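PDB 3M1G: putative glutathione S-transferase from Corynebacterium glutamicum, which probably acts as a glutathione transferase of the ECM4-like, omega-related type, using a thioredoxin-like N-terminal domain and a helical C-terminal domain. Local coordinates for residues R81-E86 with Q167-G172. Numbering follows the deposited sequence.
Sequences RLLGLE and QFHREG
R170 and H169 meet the C-terminal end of helix 71-83, which closes in a Schellman motif at G84, joining the thioredoxin-like N-terminal domain of the glutathione S-transferase fold to the loop between helices 154-163 and 182-197 of the C-terminal part. Three hydrogen bonds use carbonyls of the helix's last turn. The guanidinium of R170 grips a single atom, L82 O, end-on: NH1 and NH2 each lie 2.9 Å from it, with N-H...O angles of 142° and 144°, both bent because the two donors converge on one oxygen, which sits near the guanidinium plane. NH2 approaches almost in line with the carbonyl bond (C=O...N 171°), whereas NH1 stands above the carbonyl plane. One residue on, R170 N donates to L83 O over 2.9 Å, and H169 CA adds a C-H...O contact to the same oxygen at 3.3 Å. G84, without a side chain, lets R170 CB come to 4.1 Å from G84 CA. R170 NH2 is also hydrogen-bonded to T343 O, in the chain beyond helix 295-305.

Apolar contacts flank the polar ones. L83 and H169 run side by side, with L83 CD2 over the imidazole face, 4.2 Å from its centroid, a CH-pi contact; H169 NE2 is hydrogen-bonded to F161 O of helix 154-163. L85 CD2 lies near the imidazole plane at its edge, and the same methyl packs 3.7 Å from F168 CB.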
# COMPACT_ATOMS: atom_id res chain seq x y z
N ARG A 81 -2.13 -20.84 23.16
CA ARG A 81 -2.04 -19.85 24.22
C ARG A 81 -3.40 -19.56 24.91
O ARG A 81 -3.48 -19.54 26.15
CB ARG A 81 -1.40 -18.58 23.71
CG ARG A 81 -1.30 -17.46 24.75
CD ARG A 81 -0.09 -16.58 24.59
NE ARG A 81 -0.13 -15.53 25.61
CZ ARG A 81 0.14 -15.73 26.90
NH1 ARG A 81 0.54 -16.92 27.36
NH2 ARG A 81 0.05 -14.71 27.73
N LEU A 82 -4.45 -19.33 24.14
CA LEU A 82 -5.73 -19.00 24.70
C LEU A 82 -6.22 -20.09 25.65
O LEU A 82 -6.75 -19.79 26.72
CB LEU A 82 -6.77 -18.76 23.61
CG LEU A 82 -6.73 -17.42 22.87
CD1 LEU A 82 -7.74 -17.45 21.73
CD2 LEU A 82 -7.02 -16.27 23.84
N LEU A 83 -6.00 -21.35 25.26
CA LEU A 83 -6.51 -22.48 26.04
C LEU A 83 -5.63 -22.91 27.19
O LEU A 83 -6.08 -23.69 28.03
CB LEU A 83 -6.77 -23.68 25.13
CG LEU A 83 -7.84 -23.38 24.05
CD1 LEU A 83 -7.96 -24.62 23.13
CD2 LEU A 83 -9.20 -23.01 24.67
N GLY A 84 -4.38 -22.44 27.23
CA GLY A 84 -3.45 -22.83 28.29
C GLY A 84 -2.88 -24.21 28.09
O GLY A 84 -2.76 -24.98 29.05
N LEU A 85 -2.56 -24.54 26.84
CA LEU A 85 -1.94 -25.79 26.50
C LEU A 85 -0.42 -25.66 26.39
O LEU A 85 0.24 -26.64 26.02
CB LEU A 85 -2.53 -26.39 25.22
CG LEU A 85 -4.01 -26.77 25.29
CD1 LEU A 85 -4.53 -27.21 23.93
CD2 LEU A 85 -4.23 -27.90 26.38
N GLU A 86 0.13 -24.51 26.78
CA GLU A 86 1.56 -24.27 26.62
C GLU A 86 2.43 -25.17 27.52
O GLU A 86 3.57 -25.48 27.17
CB GLU A 86 1.91 -22.79 26.93
CG GLU A 86 1.32 -21.80 25.92
CD GLU A 86 1.23 -20.36 26.43
OE1 GLU A 86 1.00 -20.16 27.63
OE2 GLU A 86 1.41 -19.41 25.63
N GLN A 167 -9.64 -31.46 29.05
CA GLN A 167 -9.21 -31.71 30.43
C GLN A 167 -7.84 -31.15 30.71
O GLN A 167 -7.46 -31.09 31.85
CB GLN A 167 -9.23 -33.21 30.76
CG GLN A 167 -10.61 -33.85 30.58
CD GLN A 167 -11.77 -33.11 31.30
OE1 GLN A 167 -12.85 -33.01 30.73
NE2 GLN A 167 -11.54 -32.61 32.53
N PHE A 168 -7.10 -30.72 29.69
CA PHE A 168 -5.80 -30.10 29.88
C PHE A 168 -5.84 -28.56 29.75
O PHE A 168 -4.83 -27.92 29.93
CB PHE A 168 -4.79 -30.62 28.88
CG PHE A 168 -4.51 -32.12 29.00
CD1 PHE A 168 -5.37 -33.03 28.46
CD2 PHE A 168 -3.41 -32.57 29.68
CE1 PHE A 168 -5.15 -34.41 28.61
CE2 PHE A 168 -3.15 -33.92 29.80
CZ PHE A 168 -4.03 -34.84 29.29
N HIS A 169 -6.99 -27.98 29.40
CA HIS A 169 -7.10 -26.54 29.35
C HIS A 169 -6.85 -25.94 30.71
O HIS A 169 -7.16 -26.55 31.74
CB HIS A 169 -8.51 -26.08 28.94
CG HIS A 169 -8.92 -26.47 27.56
ND1 HIS A 169 -10.19 -26.26 27.08
CD2 HIS A 169 -8.24 -27.08 26.55
CE1 HIS A 169 -10.28 -26.70 25.84
NE2 HIS A 169 -9.11 -27.20 25.49
N ARG A 170 -6.40 -24.69 30.71
CA ARG A 170 -6.39 -23.85 31.91
C ARG A 170 -7.81 -23.80 32.49
O ARG A 170 -8.78 -23.67 31.75
CB ARG A 170 -5.92 -22.41 31.55
CG ARG A 170 -5.94 -21.39 32.70
CD ARG A 170 -5.65 -19.92 32.26
NE ARG A 170 -6.67 -19.37 31.37
CZ ARG A 170 -6.60 -19.36 30.04
NH1 ARG A 170 -5.55 -19.88 29.40
NH2 ARG A 170 -7.60 -18.87 29.34
N GLU A 171 -7.94 -23.90 33.81
CA GLU A 171 -9.26 -23.79 34.43
C GLU A 171 -9.84 -22.40 34.09
O GLU A 171 -9.18 -21.37 34.25
CB GLU A 171 -9.17 -24.03 35.95
CG GLU A 171 -10.53 -24.27 36.65
CD GLU A 171 -10.49 -24.05 38.17
OE1 GLU A 171 -9.56 -24.57 38.82
OE2 GLU A 171 -11.37 -23.34 38.70
N GLY A 172 -11.08 -22.38 33.61
CA GLY A 172 -11.73 -21.14 33.19
C GLY A 172 -11.41 -20.72 31.75
O GLY A 172 -11.79 -19.63 31.34